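Local structure of LRA-12 (Uncultured bacterium, 5AEB) at residues 121-125 / 189-193; 212-216 / 258-262; 7-11 / 129-133; 231-236 / 247-251. The protein is a class B3 di-zinc metallo-beta-lactamase from a soil metagenome that probably hydrolyses beta-lactam antibiotics, carbapenems among them. All coordinates share one frame. Residue numbers count along the deposited sequence, not the author numbering.

Contact 1 of 4, residues 121-125 / 189-193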
loop_
_atom_site.group_PDB
_atom_site.type_symbol
_atom_site.label_atom_id
_atom_site.label_comp_id
_atom_site.label_asym_id
_atom_site.label_seq_id
_atom_site.Cartn_x
_atom_site.Cartn_y
_atom_site.Cartn_z
ATOM N N ASP A 121 9.333 13.912 -6.725
ATOM C CA ASP A 121 9.151 12.571 -7.290
ATOM C C ASP A 121 10.060 12.360 -8.525
ATOM O O ASP A 121 10.024 13.159 -9.453
ATOM C CB ASP A 121 7.674 12.334 -7.648
ATOM C CG ASP A 121 7.401 10.906 -8.160
ATOM O OD1 ASP A 121 8.041 10.480 -9.139
ATOM O OD2 ASP A 121 6.525 10.208 -7.595
ATOM N N TYR A 122 10.848 11.286 -8.541
ATOM C CA TYR A 122 11.764 11.041 -9.678
ATOM C C TYR A 122 11.044 11.010 -11.040
ATOM O O TYR A 122 11.624 11.378 -12.046
ATOM C CB TYR A 122 12.627 9.771 -9.493
ATOM C CG TYR A 122 11.891 8.445 -9.735
ATOM C CD1 TYR A 122 11.202 7.801 -8.695
ATOM C CD2 TYR A 122 11.892 7.838 -11.002
ATOM C CE1 TYR A 122 10.531 6.599 -8.907
ATOM C CE2 TYR A 122 11.230 6.637 -11.225
ATOM C CZ TYR A 122 10.544 6.013 -10.167
ATOM O OH TYR A 122 9.871 4.814 -10.383
ATOM N N ALA A 123 9.784 10.595 -11.050
ATOM C CA ALA A 123 9.042 10.384 -12.293
ATOM C C ALA A 123 8.061 11.502 -12.591
ATOM O O ALA A 123 7.843 11.848 -13.758
ATOM C CB ALA A 123 8.332 9.036 -12.286
ATOM N N PHE A 124 7.479 12.076 -11.547
ATOM C CA PHE A 124 6.450 13.085 -11.736
ATOM C C PHE A 124 6.748 14.380 -11.016
ATOM O O PHE A 124 5.869 15.213 -10.876
ATOM C CB PHE A 124 5.098 12.544 -11.285
ATOM C CG PHE A 124 4.714 11.266 -11.957
ATOM C CD1 PHE A 124 4.522 11.229 -13.339
ATOM C CD2 PHE A 124 4.565 10.098 -11.219
ATOM C CE1 PHE A 124 4.178 10.049 -13.969
ATOM C CE2 PHE A 124 4.211 8.916 -11.843
ATOM C CZ PHE A 124 4.014 8.895 -13.221
ATOM N N GLY A 125 7.986 14.543 -10.571
ATOM C CA GLY A 125 8.382 15.736 -9.857
ATOM C C GLY A 125 8.418 16.962 -10.738
ATOM O O GLY A 125 7.939 16.946 -11.889
ATOM N N ILE A 189 6.583 -0.636 -13.146
ATOM C CA ILE A 189 7.420 0.442 -13.641
ATOM C C ILE A 189 6.547 1.587 -14.130
ATOM O O ILE A 189 5.598 1.404 -14.925
ATOM C CB ILE A 189 8.362 -0.038 -14.761
ATOM C CG1 ILE A 189 9.307 -1.116 -14.208
ATOM C CG2 ILE A 189 9.110 1.137 -15.405
ATOM C CD1 ILE A 189 10.050 -1.857 -15.290
ATOM N N VAL A 190 6.899 2.770 -13.671
ATOM C CA VAL A 190 6.070 3.938 -13.850
ATOM C C VAL A 190 6.565 4.768 -15.048
ATOM O O VAL A 190 5.790 5.486 -15.666
ATOM C CB VAL A 190 6.052 4.747 -12.518
ATOM C CG1 VAL A 190 5.771 6.225 -12.730
ATOM C CG2 VAL A 190 5.051 4.147 -11.553
ATOM N N ILE A 191 7.851 4.664 -15.355
ATOM C CA ILE A 191 8.469 5.455 -16.421
ATOM C C ILE A 191 8.264 4.840 -17.806
ATOM O O ILE A 191 8.097 3.628 -17.954
ATOM C CB ILE A 191 9.981 5.690 -16.183
ATOM C CG1 ILE A 191 10.618 4.491 -15.467
ATOM C CG2 ILE A 191 10.169 6.941 -15.347
ATOM C CD1 ILE A 191 11.834 3.883 -16.129
ATOM N N GLU A 192 8.288 5.679 -18.828
ATOM C CA GLU A 192 8.175 5.187 -20.202
ATOM C C GLU A 192 9.532 4.958 -20.857
ATOM O O GLU A 192 9.618 4.282 -21.865
ATOM C CB GLU A 192 7.281 6.115 -21.034
ATOM C CG GLU A 192 5.832 6.075 -20.565
ATOM C CD GLU A 192 5.055 7.342 -20.875
ATOM O OE1 GLU A 192 5.516 8.454 -20.517
ATOM O OE2 GLU A 192 3.963 7.226 -21.478
ATOM N N LYS A 193 10.589 5.501 -20.260
ATOM C CA LYS A 193 11.939 5.403 -20.820
ATOM C C LYS A 193 12.790 4.296 -20.182
ATOM O O LYS A 193 12.342 3.611 -19.261
ATOM C CB LYS A 193 12.650 6.771 -20.764
ATOM C CG LYS A 193 12.864 7.353 -19.368
ATOM C CD LYS A 193 13.492 8.744 -19.431
ATOM C CE LYS A 193 12.445 9.834 -19.599
ATOM N NZ LYS A 193 12.987 11.068 -20.238
HETATM O O HOH W 1 9.175 3.096 -12.398
#
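Val190 gives up the most surface here, 65 Å² of the 195 Å² buried in all, followed by Tyr122 with 38 Å² and Ile191 with 37 Å². Two irregular loops meet, Ala123 and Ile191 having the nearest CA atoms at 6.5 Å. The CA-to-CB bond of Val190 points toward 121-125, and its CG1 lies 3.8 Å from Ala123 CB and only 3.2 Å from Phe124 CZ, a tight apolar fit. Ile191 works beside it: its CG2 is 4.1 Å from Ala123 CB and 4.3 Å from Tyr122 CE2. No direct hydrogen bond crosses. Instead one water donates to Tyr122 OH (2.7 Å) and accepts from Val190 N (2.6 Å), while the same hydroxyl also bonds the backbone O of His161. The presenting loop is shaped from within: Asp121 OD1 accepts from Ala123 N at 2.6 Å, an Asx turn, and from Phe124 N at 2.9 Å. The Val190 side chain comes within about 3 Å of that of the zinc ligand His161 and about 5 Å of a zinc ion, which places Val190 beside the zinc site formed by Gln84, His86 and His161, and is consistent with its lining that site. The contact joins the loop between helix 111-115 and strand 138-140 to the loop leading from strand 178-184 into helix 204-216, on which Ile204 and Tyr208 pack against Tyr122.

Contact 2 of 4, residues 212-216 / 258-262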
loop_
_atom_site.group_PDB
_atom_site.type_symbol
_atom_site.label_atom_id
_atom_site.label_comp_id
_atom_site.label_asym_id
_atom_site.label_seq_id
_atom_site.Cartn_x
_atom_site.Cartn_y
_atom_site.Cartn_z
ATOM N N LEU A 212 12.578 -7.476 -7.135
ATOM C CA LEU A 212 12.103 -8.676 -7.836
ATOM C C LEU A 212 12.616 -9.986 -7.194
ATOM O O LEU A 212 11.824 -10.887 -6.868
ATOM C CB LEU A 212 12.477 -8.615 -9.317
ATOM C CG LEU A 212 11.661 -7.562 -10.045
ATOM C CD1 LEU A 212 12.429 -7.091 -11.257
ATOM C CD2 LEU A 212 10.279 -8.112 -10.415
ATOM N N GLN A 213 13.925 -10.060 -6.979
ATOM C CA GLN A 213 14.548 -11.180 -6.284
ATOM C C GLN A 213 14.012 -11.379 -4.831
ATOM O O GLN A 213 13.598 -12.482 -4.460
ATOM C CB GLN A 213 16.074 -10.988 -6.308
ATOM C CG GLN A 213 16.834 -11.905 -5.372
ATOM C CD GLN A 213 17.169 -13.244 -5.994
ATOM O OE1 GLN A 213 17.659 -14.151 -5.302
ATOM N NE2 GLN A 213 16.921 -13.382 -7.315
ATOM N N ALA A 214 14.007 -10.309 -4.030
ATOM C CA ALA A 214 13.500 -10.368 -2.666
ATOM C C ALA A 214 12.023 -10.819 -2.612
ATOM O O ALA A 214 11.652 -11.643 -1.780
ATOM C CB ALA A 214 13.663 -9.021 -1.977
ATOM N N MET A 215 11.195 -10.274 -3.487
ATOM C CA MET A 215 9.742 -10.635 -3.489
ATOM C C MET A 215 9.429 -12.065 -3.907
ATOM O O MET A 215 8.491 -12.678 -3.366
ATOM C CB MET A 215 8.889 -9.626 -4.270
ATOM C CG MET A 215 8.728 -8.294 -3.524
ATOM S SD MET A 215 7.825 -7.046 -4.462
ATOM C CE MET A 215 6.186 -7.415 -3.824
ATOM N N LYS A 216 10.159 -12.580 -4.892
ATOM C CA LYS A 216 10.007 -13.977 -5.325
ATOM C C LYS A 216 10.242 -14.940 -4.158
ATOM O O LYS A 216 9.566 -15.977 -4.054
ATOM C CB LYS A 216 10.935 -14.340 -6.497
ATOM C CG LYS A 216 10.472 -13.799 -7.858
ATOM C CD LYS A 216 11.613 -13.715 -8.878
ATOM C CE LYS A 216 11.339 -12.670 -9.970
ATOM N NZ LYS A 216 11.127 -13.311 -11.301
ATOM N N LEU A 258 4.704 -11.493 -10.724
ATOM C CA LEU A 258 6.114 -11.129 -10.658
ATOM C C LEU A 258 6.881 -11.497 -11.947
ATOM O O LEU A 258 7.843 -10.815 -12.322
ATOM C CB LEU A 258 6.801 -11.730 -9.432
ATOM C CG LEU A 258 6.423 -11.167 -8.058
ATOM C CD1 LEU A 258 7.152 -11.952 -6.985
ATOM C CD2 LEU A 258 6.702 -9.671 -7.923
ATOM N N ASP A 259 6.473 -12.600 -12.585
ATOM C CA ASP A 259 6.986 -13.003 -13.882
ATOM C C ASP A 259 6.790 -11.864 -14.885
ATOM O O ASP A 259 7.755 -11.401 -15.480
ATOM C CB ASP A 259 6.229 -14.247 -14.354
ATOM C CG ASP A 259 7.003 -15.058 -15.348
ATOM O OD1 ASP A 259 8.101 -14.644 -15.779
ATOM O OD2 ASP A 259 6.510 -16.143 -15.706
ATOM N N LYS A 260 5.539 -11.419 -15.045
ATOM C CA LYS A 260 5.193 -10.276 -15.898
ATOM C C LYS A 260 6.011 -9.026 -15.556
ATOM O O LYS A 260 6.550 -8.365 -16.435
ATOM C CB LYS A 260 3.722 -9.966 -15.780
ATOM C CG LYS A 260 2.867 -10.863 -16.663
ATOM C CD LYS A 260 1.531 -11.228 -16.021
ATOM C CE LYS A 260 0.594 -10.019 -15.911
ATOM N NZ LYS A 260 -0.332 -10.099 -14.742
ATOM N N LEU A 261 6.152 -8.734 -14.271
ATOM C CA LEU A 261 6.874 -7.549 -13.889
ATOM C C LEU A 261 8.389 -7.710 -14.132
ATOM O O LEU A 261 9.086 -6.731 -14.395
ATOM C CB LEU A 261 6.543 -7.157 -12.449
ATOM C CG LEU A 261 5.068 -6.849 -12.140
ATOM C CD1 LEU A 261 4.926 -6.701 -10.647
ATOM C CD2 LEU A 261 4.527 -5.614 -12.863
ATOM N N GLN A 262 8.873 -8.941 -14.047
ATOM C CA GLN A 262 10.257 -9.285 -14.381
ATOM C C GLN A 262 10.559 -9.002 -15.870
ATOM O O GLN A 262 11.550 -8.337 -16.177
ATOM C CB GLN A 262 10.534 -10.742 -14.022
ATOM C CG GLN A 262 11.814 -11.333 -14.597
ATOM C CD GLN A 262 13.053 -10.765 -13.933
ATOM O OE1 GLN A 262 13.087 -10.558 -12.717
ATOM N NE2 GLN A 262 14.072 -10.483 -14.735
#
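Leu258 sets its CD1 methyl against the last turn of the opposite helix, 3.7 Å from Lys216 N, 3.8 Å from Met215 C and 4.0 Å from Met215 CB. With 96 Å² covered, it contributes more than any other residue to the 336 Å² buried. One turn back on its own helix, Leu212 reaches the other way: its CD2 lies 4.1 Å from Leu258 O and 4.4 Å from Leu261 CB, so the two leucines fill successive levels of the interface. The short axes run antiparallel, 169° between their N-to-C directions, with a closest approach of 10.9 Å. That spacing leaves room for whole side chains between the backbones, and the nearest CA pair, Leu212 and Gln262, is 6.8 Å apart. At the Gln262 end the character turns polar without becoming a bond: Lys216 NZ stands 3.7 Å from Gln262 OE1, and Leu212 CD1 3.8 Å from the same oxygen. Gln262 NE2 hydrogen-bonds Glu266 farther along its helix. Hydrogen bonds from just outside these segments add to the apolar seam, Tyr254 OH pairing with Met215 O and Arg251 NH2 with Lys216 O. The contact thus packs two antiparallel helices side by side in the alpha-beta/beta-alpha sandwich of the metallo-beta-lactamase fold, the C-terminal end of helix 204-216 against the long helix 251-267, while the loop residue Pro187 is touched by both Leu212 and Leu261, and His158 by Met215.

Contact 3 of 4, residues 7-11 / 129-133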
loop_
_atom_site.group_PDB
_atom_site.type_symbol
_atom_site.label_atom_id
_atom_site.label_comp_id
_atom_site.label_asym_id
_atom_site.label_seq_id
_atom_site.Cartn_x
_atom_site.Cartn_y
_atom_site.Cartn_z
ATOM N N VAL A 7 -1.314 22.553 -3.996
ATOM C CA VAL A 7 -1.410 21.088 -4.315
ATOM C C VAL A 7 -2.389 20.824 -5.460
ATOM O O VAL A 7 -3.562 21.161 -5.374
ATOM C CB VAL A 7 -1.859 20.249 -3.099
ATOM C CG1 VAL A 7 -2.104 18.791 -3.500
ATOM C CG2 VAL A 7 -0.847 20.358 -1.971
ATOM N N LYS A 8 -1.898 20.204 -6.523
ATOM C CA LYS A 8 -2.753 19.841 -7.636
ATOM C C LYS A 8 -2.655 18.364 -7.959
ATOM O O LYS A 8 -1.664 17.894 -8.500
ATOM C CB LYS A 8 -2.452 20.695 -8.866
ATOM C CG LYS A 8 -3.019 22.111 -8.764
ATOM C CD LYS A 8 -3.482 22.662 -10.110
ATOM C CE LYS A 8 -2.348 23.322 -10.887
ATOM N NZ LYS A 8 -1.262 22.347 -11.209
ATOM N N GLU A 9 -3.698 17.633 -7.598
ATOM C CA GLU A 9 -3.781 16.219 -7.907
ATOM C C GLU A 9 -3.882 16.041 -9.418
ATOM O O GLU A 9 -4.741 16.667 -10.056
ATOM C CB GLU A 9 -5.003 15.626 -7.234
ATOM C CG GLU A 9 -5.102 14.127 -7.395
ATOM C CD GLU A 9 -6.000 13.526 -6.355
ATOM O OE1 GLU A 9 -5.522 13.280 -5.217
ATOM O OE2 GLU A 9 -7.185 13.328 -6.680
ATOM N N PRO A 10 -3.014 15.183 -9.995
ATOM C CA PRO A 10 -3.054 14.935 -11.440
ATOM C C PRO A 10 -4.418 14.398 -11.889
ATOM O O PRO A 10 -5.150 13.825 -11.075
ATOM C CB PRO A 10 -1.974 13.861 -11.640
ATOM C CG PRO A 10 -1.074 14.039 -10.468
ATOM C CD PRO A 10 -2.009 14.336 -9.341
ATOM N N THR A 11 -4.743 14.606 -13.167
ATOM C CA THR A 11 -5.967 14.099 -13.784
ATOM C C THR A 11 -6.093 12.601 -13.567
ATOM O O THR A 11 -5.147 11.848 -13.825
ATOM C CB THR A 11 -5.966 14.383 -15.305
ATOM O OG1 THR A 11 -5.824 15.798 -15.521
ATOM C CG2 THR A 11 -7.239 13.859 -15.987
ATOM N N SER A 129 3.528 20.111 -5.925
ATOM C CA SER A 129 2.927 19.040 -5.106
ATOM C C SER A 129 1.730 18.368 -5.760
ATOM O O SER A 129 0.812 19.041 -6.216
ATOM C CB SER A 129 2.520 19.560 -3.725
ATOM O OG SER A 129 3.652 19.703 -2.896
ATOM N N MET A 130 1.749 17.034 -5.789
ATOM C CA MET A 130 0.629 16.246 -6.324
ATOM C C MET A 130 -0.351 15.730 -5.264
ATOM O O MET A 130 -1.462 15.327 -5.578
ATOM C CB MET A 130 1.153 15.109 -7.186
ATOM C CG MET A 130 2.020 15.586 -8.344
ATOM S SD MET A 130 3.211 14.312 -8.815
ATOM C CE MET A 130 2.063 13.108 -9.460
ATOM N N PHE A 131 0.071 15.748 -4.009
ATOM C CA PHE A 131 -0.805 15.428 -2.865
ATOM C C PHE A 131 -0.355 16.282 -1.675
ATOM O O PHE A 131 0.775 16.810 -1.690
ATOM C CB PHE A 131 -0.753 13.922 -2.509
ATOM C CG PHE A 131 0.634 13.416 -2.218
ATOM C CD1 PHE A 131 1.146 13.442 -0.923
ATOM C CD2 PHE A 131 1.429 12.905 -3.239
ATOM C CE1 PHE A 131 2.442 12.986 -0.659
ATOM C CE2 PHE A 131 2.713 12.431 -2.986
ATOM C CZ PHE A 131 3.227 12.465 -1.690
ATOM N N GLU A 132 -1.217 16.411 -0.660
ATOM C CA GLU A 132 -0.857 17.211 0.543
ATOM C C GLU A 132 0.356 16.598 1.250
ATOM O O GLU A 132 0.323 15.418 1.616
ATOM C CB GLU A 132 -2.046 17.347 1.513
ATOM C CG GLU A 132 -1.799 18.250 2.746
ATOM C CD GLU A 132 -1.637 19.728 2.392
ATOM O OE1 GLU A 132 -2.262 20.215 1.424
ATOM O OE2 GLU A 132 -0.843 20.411 3.082
ATOM N N PRO A 133 1.445 17.379 1.401
ATOM C CA PRO A 133 2.625 16.911 2.139
ATOM C C PRO A 133 2.267 16.303 3.505
ATOM O O PRO A 133 1.353 16.757 4.163
ATOM C CB PRO A 133 3.430 18.191 2.361
ATOM C CG PRO A 133 3.084 19.032 1.173
ATOM C CD PRO A 133 1.639 18.735 0.863
HETATM O O HOH W 2 -3.465 14.327 -3.977
#
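Ser129 begins the pairing through its backbone: its O accepts from Lys8 N at 3.0 Å with an N-H...O angle of 160°, and takes a CA-H...O contact from Val7 CA at 3.6 Å. Its own hydroxyl is engaged elsewhere, with Asp116 O. Met130 adds two more CA-H...O contacts, its CA 3.6 Å from Lys8 O and its O 3.4 Å from Glu9 CA. A water also donates to Met130 O (2.8 Å) and to Glu9 OE1 (2.6 Å), the latter being bonded by Ala57 N as well. The Met130 side chain turns its CE to Pro10 CG at 3.4 Å, and both residues pack on Tyr87 of helix 87-90, the helix that carries the zinc ligands Asp88 and His89. The CA-to-CB bond of Phe131 points away from 7-11, yet its backbone C is 3.6 Å from Val7 CG1. Beyond it, Glu132 OE1 and Pro133 CD approach Val7 CG2 at 3.7 and 4.1 Å. Neither segment being a regular strand, the chemistry implies an N-terminal segment held by one direct hydrogen bond, CA-H...O contacts and the Glu9 water bridge, with side-chain cover from Val7, Met130 and Pro10.

Contact 4 of 4, residues 231-236 / 247-251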
loop_
_atom_site.group_PDB
_atom_site.type_symbol
_atom_site.label_atom_id
_atom_site.label_comp_id
_atom_site.label_asym_id
_atom_site.label_seq_id
_atom_site.Cartn_x
_atom_site.Cartn_y
_atom_site.Cartn_z
ATOM N N PHE A 231 -4.061 -7.885 -7.407
ATOM C CA PHE A 231 -4.289 -9.240 -6.897
ATOM C C PHE A 231 -5.641 -9.810 -7.274
ATOM O O PHE A 231 -6.127 -10.709 -6.594
ATOM C CB PHE A 231 -4.072 -9.355 -5.369
ATOM C CG PHE A 231 -4.976 -8.491 -4.513
ATOM C CD1 PHE A 231 -4.851 -7.110 -4.492
ATOM C CD2 PHE A 231 -5.868 -9.076 -3.633
ATOM C CE1 PHE A 231 -5.638 -6.333 -3.645
ATOM C CE2 PHE A 231 -6.678 -8.317 -2.800
ATOM C CZ PHE A 231 -6.557 -6.937 -2.796
ATOM N N SER A 232 -6.237 -9.283 -8.333
ATOM C CA SER A 232 -7.563 -9.743 -8.816
ATOM C C SER A 232 -8.594 -9.799 -7.691
ATOM O O SER A 232 -9.302 -10.795 -7.561
ATOM C CB SER A 232 -7.463 -11.144 -9.403
ATOM O OG SER A 232 -6.687 -11.139 -10.565
ATOM N N MET A 233 -8.668 -8.765 -6.854
ATOM C CA MET A 233 -9.531 -8.844 -5.672
ATOM C C MET A 233 -11.010 -9.130 -6.018
ATOM O O MET A 233 -11.682 -9.889 -5.327
ATOM C CB MET A 233 -9.420 -7.582 -4.824
ATOM C CG MET A 233 -10.234 -7.665 -3.540
ATOM S SD MET A 233 -10.230 -6.043 -2.767
ATOM C CE MET A 233 -11.691 -5.289 -3.471
ATOM N N HIS A 234 -11.474 -8.539 -7.109
ATOM C CA HIS A 234 -12.843 -8.704 -7.542
ATOM C C HIS A 234 -13.199 -10.036 -8.134
ATOM O O HIS A 234 -14.380 -10.318 -8.290
ATOM C CB HIS A 234 -13.231 -7.561 -8.449
ATOM C CG HIS A 234 -13.073 -6.243 -7.788
ATOM N ND1 HIS A 234 -13.832 -5.870 -6.744
ATOM C CD2 HIS A 234 -12.154 -5.237 -7.989
ATOM C CE1 HIS A 234 -13.461 -4.658 -6.340
ATOM N NE2 HIS A 234 -12.430 -4.270 -7.103
ATOM N N SER A 235 -12.198 -10.862 -8.436
ATOM C CA SER A 235 -12.403 -12.293 -8.737
ATOM C C SER A 235 -12.441 -13.151 -7.483
ATOM O O SER A 235 -12.974 -14.238 -7.486
ATOM C CB SER A 235 -11.285 -12.821 -9.629
ATOM O OG SER A 235 -11.270 -12.100 -10.844
ATOM N N LYS A 236 -11.848 -12.679 -6.407
ATOM C CA LYS A 236 -11.706 -13.495 -5.217
ATOM C C LYS A 236 -12.817 -13.199 -4.218
ATOM O O LYS A 236 -13.105 -14.008 -3.359
ATOM C CB LYS A 236 -10.330 -13.247 -4.602
ATOM C CG LYS A 236 -9.199 -13.730 -5.499
ATOM C CD LYS A 236 -7.850 -13.137 -5.100
ATOM C CE LYS A 236 -6.708 -13.806 -5.874
ATOM N NZ LYS A 236 -5.385 -13.162 -5.550
ATOM N N SER A 247 -9.968 -17.672 -0.210
ATOM C CA SER A 247 -10.058 -17.124 -1.556
ATOM C C SER A 247 -8.911 -16.162 -1.889
ATOM O O SER A 247 -8.686 -15.825 -3.066
ATOM C CB SER A 247 -11.427 -16.515 -1.838
ATOM O OG SER A 247 -11.902 -15.787 -0.727
ATOM N N PHE A 248 -8.143 -15.794 -0.863
ATOM C CA PHE A 248 -6.989 -14.924 -1.024
ATOM C C PHE A 248 -5.650 -15.669 -1.011
ATOM O O PHE A 248 -4.584 -15.061 -1.127
ATOM C CB PHE A 248 -7.053 -13.779 0.008
ATOM C CG PHE A 248 -8.205 -12.847 -0.225
ATOM C CD1 PHE A 248 -8.133 -11.865 -1.206
ATOM C CD2 PHE A 248 -9.385 -12.981 0.502
ATOM C CE1 PHE A 248 -9.214 -11.025 -1.431
ATOM C CE2 PHE A 248 -10.457 -12.143 0.290
ATOM C CZ PHE A 248 -10.382 -11.175 -0.689
ATOM N N MET A 249 -5.721 -16.994 -0.884
ATOM C CA MET A 249 -4.556 -17.841 -1.017
ATOM C C MET A 249 -4.327 -18.075 -2.514
ATOM O O MET A 249 -5.163 -18.685 -3.190
ATOM C CB MET A 249 -4.740 -19.136 -0.236
ATOM C CG MET A 249 -4.770 -18.957 1.291
ATOM S SD MET A 249 -4.980 -20.571 2.144
ATOM C CE MET A 249 -5.085 -19.957 3.827
ATOM N N ASP A 250 -3.213 -17.567 -3.043
ATOM C CA ASP A 250 -3.042 -17.477 -4.508
ATOM C C ASP A 250 -1.576 -17.280 -4.862
ATOM O O ASP A 250 -1.188 -16.261 -5.441
ATOM C CB ASP A 250 -3.933 -16.331 -5.067
ATOM C CG ASP A 250 -3.859 -16.185 -6.592
ATOM O OD1 ASP A 250 -3.602 -17.189 -7.299
ATOM O OD2 ASP A 250 -4.040 -15.046 -7.102
ATOM N N ARG A 251 -0.752 -18.259 -4.506
ATOM C CA ARG A 251 0.634 -18.186 -4.833
ATOM C C ARG A 251 0.879 -18.086 -6.341
ATOM O O ARG A 251 1.720 -17.283 -6.771
ATOM C CB ARG A 251 1.401 -19.343 -4.189
ATOM C CG ARG A 251 2.907 -19.269 -4.379
ATOM C CD ARG A 251 3.512 -18.038 -3.741
ATOM N NE ARG A 251 4.818 -17.766 -4.351
ATOM C CZ ARG A 251 5.867 -17.271 -3.702
ATOM N NH1 ARG A 251 5.787 -16.961 -2.405
ATOM N NH2 ARG A 251 6.997 -17.052 -4.370
HETATM O O HOH W 3 -4.811 -12.947 -2.870
#
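A salt bridge beside a small apolar group of Phe231, Met233 and Phe248 joins the short helix 233-236 to the loop that precedes helix 251-267. Lys236 NZ donates to Asp250 OD2 at 2.8 Å and, within its own segment, to Phe231 O, also at 2.8 Å. A water then accepts from Lys236 NZ (2.7 Å) and donates to Phe248 O (2.7 Å), so the ammonium group ties three points together. The extended lysine is the main contributor, with 116 Å² of the 298 Å² buried; its CB covers one face of the Phe248 ring, 4.0 Å from CE1, and its CG lies 3.3 Å from Ser247 O. At the ring edge Met233 CG lies 4.1 Å from Phe248 CE1, which is also 4.0 Å from Phe231 CE2. Asp250 is the N-cap of helix 251-267, its OD1 accepting from Gly253 N, so its two carboxylate oxygens serve different partners. Phe231 and Phe248 pack on strand 222-225, and Met233 and Phe248 on strand 24-27.

Contact 1 is a surface meeting of loops; the other three are partly buried. Only contact 2 pairs two regular helices, and its seam is mainly apolar. Contact 4 relies on a salt bridge beside aromatic packing, contact 3 on backbone polar contacts together with apolar cover from Val7 and Pro10, and contact 1 on apolar side chains plus a water. Contacts 1 and 3 share the loop between helix 111-115 and strand 138-140, touching where Phe124 O lies 3.5 Å from Met130 SD. Contacts 2 and 4 meet on helix 251-267, Lys216 O being 2.8 Å from Arg251 NH2, a probable hydrogen bond. Contacts 3 and 4 occupy opposite sides of the chain's centre.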